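Long-range contact in transcriptional regulator, IclR family (Ruegeria sp. TM1040, PDB 3R4K), which probably binds DNA through a winged helix-turn-helix domain and regulates transcription: residues Gln46-Val54 with Leu62-Ala70. Residues are numbered along the deposited sequence; the frame is centred on the assembly and turned at random.
Sequences QEAGFVEQV and LGPQVLRLA
The ring of Phe50 reaches across to helix 66-76, where Val66 CG1 lies over one of its faces in a CH-pi contact, 4.2 Å from the ring centroid. Leu69 approaches at about a right angle, its CD1 3.7 Å from Phe50 CZ at the far end of the ring. With chi1 at -85°, Phe50 CG lies beside its own backbone N; CB points away from 62-70, yet the end of the ring comes nearer to it. Two backbone hydrogen bonds also join the segments: Gln65 N gives to Gly49 O (3.0 Å), and Gly63 N gives to Phe50 O (2.7 Å) from above the carbonyl plane. Gly49, at positive phi, makes the Schellman turn that follows helix 35-47, and Gln65 CG packs 3.8 Å from Gly49 CA. Farther along, the Glu52 side chain runs roughly perpendicular to that of Pro64, OE1 3.8 Å from Pro64 CD, while its OE2 forms salt bridges with Arg61 and with Arg73 of the second subunit. Apolar packing around Phe50 and two backbone hydrogen bonds thus join the turn before wing strand 51-54 to linker helix 66-76 and the loop preceding it, and the shared carboxylate ties this junction to the dimer partner.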
# COMPACT_ATOMS: atom_id res chain seq x y z
N GLN A 46 3.90 6.87 -19.46
CA GLN A 46 2.52 6.53 -19.79
C GLN A 46 2.41 5.11 -20.38
O GLN A 46 1.53 4.35 -19.98
CB GLN A 46 1.95 7.56 -20.76
CG GLN A 46 0.44 7.64 -20.81
CD GLN A 46 -0.05 8.64 -21.83
OE1 GLN A 46 0.69 9.49 -22.34
NE2 GLN A 46 -1.34 8.55 -22.13
N GLU A 47 3.32 4.76 -21.30
CA GLU A 47 3.33 3.43 -21.91
C GLU A 47 3.60 2.33 -20.84
O GLU A 47 3.10 1.21 -20.97
CB GLU A 47 4.36 3.35 -23.04
CG GLU A 47 3.94 2.37 -24.13
CD GLU A 47 2.82 2.75 -25.10
OE1 GLU A 47 2.44 3.95 -25.15
OE2 GLU A 47 2.35 1.85 -25.83
N ALA A 48 4.36 2.67 -19.79
CA ALA A 48 4.68 1.77 -18.68
C ALA A 48 3.59 1.74 -17.60
O ALA A 48 3.66 0.92 -16.70
CB ALA A 48 6.01 2.17 -18.05
N GLY A 49 2.60 2.62 -17.71
CA GLY A 49 1.49 2.71 -16.77
C GLY A 49 1.80 3.49 -15.50
O GLY A 49 1.04 3.40 -14.54
N PHE A 50 2.90 4.26 -15.49
CA PHE A 50 3.31 5.06 -14.35
C PHE A 50 2.61 6.39 -14.33
O PHE A 50 2.41 6.93 -13.25
CB PHE A 50 4.83 5.23 -14.35
CG PHE A 50 5.52 4.05 -13.70
CD1 PHE A 50 5.48 2.78 -14.28
CD2 PHE A 50 6.24 4.21 -12.52
CE1 PHE A 50 6.09 1.69 -13.66
CE2 PHE A 50 6.91 3.13 -11.93
CZ PHE A 50 6.80 1.87 -12.49
N VAL A 51 2.28 6.96 -15.51
CA VAL A 51 1.54 8.21 -15.59
C VAL A 51 0.38 8.02 -16.60
O VAL A 51 0.39 7.08 -17.39
CB VAL A 51 2.39 9.49 -15.91
CG1 VAL A 51 3.67 9.54 -15.10
CG2 VAL A 51 2.68 9.65 -17.40
N GLU A 52 -0.63 8.90 -16.54
CA GLU A 52 -1.71 8.88 -17.52
C GLU A 52 -2.19 10.30 -17.79
O GLU A 52 -2.04 11.18 -16.93
CB GLU A 52 -2.86 7.92 -17.14
CG GLU A 52 -3.67 8.27 -15.91
CD GLU A 52 -4.83 7.32 -15.68
OE1 GLU A 52 -4.74 6.14 -16.08
OE2 GLU A 52 -5.83 7.77 -15.08
N GLN A 53 -2.71 10.53 -19.00
CA GLN A 53 -3.24 11.83 -19.40
C GLN A 53 -4.63 11.96 -18.85
O GLN A 53 -5.39 10.99 -18.92
CB GLN A 53 -3.23 11.98 -20.93
CG GLN A 53 -1.84 12.19 -21.53
CD GLN A 53 -1.83 12.39 -23.03
OE1 GLN A 53 -2.85 12.70 -23.66
NE2 GLN A 53 -0.65 12.26 -23.64
N VAL A 54 -4.96 13.12 -18.27
CA VAL A 54 -6.30 13.37 -17.72
C VAL A 54 -7.19 13.87 -18.90
O VAL A 54 -6.70 14.65 -19.72
CB VAL A 54 -6.31 14.29 -16.45
CG1 VAL A 54 -4.93 14.39 -15.81
CG2 VAL A 54 -6.89 15.69 -16.71
N LEU A 62 -0.74 10.41 -11.87
CA LEU A 62 -0.07 9.12 -11.71
C LEU A 62 -0.94 7.97 -12.24
O LEU A 62 -2.17 8.06 -12.23
CB LEU A 62 0.37 8.90 -10.26
CG LEU A 62 1.59 9.76 -9.87
CD1 LEU A 62 1.72 9.84 -8.44
CD2 LEU A 62 2.90 9.19 -10.43
N GLY A 63 -0.27 6.98 -12.81
CA GLY A 63 -0.86 5.80 -13.44
C GLY A 63 -1.14 4.61 -12.54
O GLY A 63 -0.68 4.55 -11.40
N PRO A 64 -1.87 3.60 -13.05
CA PRO A 64 -2.27 2.47 -12.18
C PRO A 64 -1.25 1.38 -11.94
O PRO A 64 -1.43 0.58 -11.02
CB PRO A 64 -3.46 1.87 -12.92
CG PRO A 64 -3.20 2.20 -14.37
CD PRO A 64 -2.52 3.53 -14.38
N GLN A 65 -0.20 1.28 -12.77
CA GLN A 65 0.78 0.19 -12.65
C GLN A 65 1.71 0.23 -11.40
O GLN A 65 2.36 -0.77 -11.12
CB GLN A 65 1.60 0.02 -13.94
CG GLN A 65 0.69 -0.59 -15.02
CD GLN A 65 1.39 -1.37 -16.08
OE1 GLN A 65 1.26 -1.07 -17.26
NE2 GLN A 65 2.08 -2.45 -15.68
N VAL A 66 1.68 1.30 -10.61
CA VAL A 66 2.43 1.45 -9.36
C VAL A 66 1.73 0.66 -8.25
O VAL A 66 2.37 0.34 -7.24
CB VAL A 66 2.65 2.94 -8.94
CG1 VAL A 66 3.58 3.66 -9.91
CG2 VAL A 66 1.33 3.71 -8.79
N LEU A 67 0.44 0.36 -8.43
CA LEU A 67 -0.34 -0.32 -7.38
C LEU A 67 0.16 -1.75 -7.10
O LEU A 67 0.27 -2.13 -5.92
CB LEU A 67 -1.84 -0.32 -7.72
CG LEU A 67 -2.54 1.06 -7.83
CD1 LEU A 67 -3.99 0.85 -8.20
CD2 LEU A 67 -2.46 1.88 -6.54
N ARG A 68 0.47 -2.51 -8.15
CA ARG A 68 0.99 -3.88 -8.05
C ARG A 68 2.36 -3.88 -7.38
O ARG A 68 2.61 -4.73 -6.53
CB ARG A 68 1.10 -4.51 -9.45
CG ARG A 68 1.23 -6.03 -9.47
CD ARG A 68 1.73 -6.49 -10.84
NE ARG A 68 2.99 -7.23 -10.73
CZ ARG A 68 4.16 -6.80 -11.20
NH1 ARG A 68 4.26 -5.64 -11.83
NH2 ARG A 68 5.24 -7.55 -11.04
N LEU A 69 3.22 -2.92 -7.74
CA LEU A 69 4.58 -2.77 -7.21
C LEU A 69 4.57 -2.36 -5.75
O LEU A 69 5.39 -2.86 -4.99
CB LEU A 69 5.39 -1.75 -8.05
CG LEU A 69 5.57 -2.08 -9.53
CD1 LEU A 69 6.36 -0.98 -10.24
CD2 LEU A 69 6.20 -3.48 -9.74
N ALA A 70 3.63 -1.48 -5.34
CA ALA A 70 3.50 -1.09 -3.94
C ALA A 70 3.12 -2.29 -3.07
O ALA A 70 3.65 -2.44 -1.97
CB ALA A 70 2.48 0.01 -3.80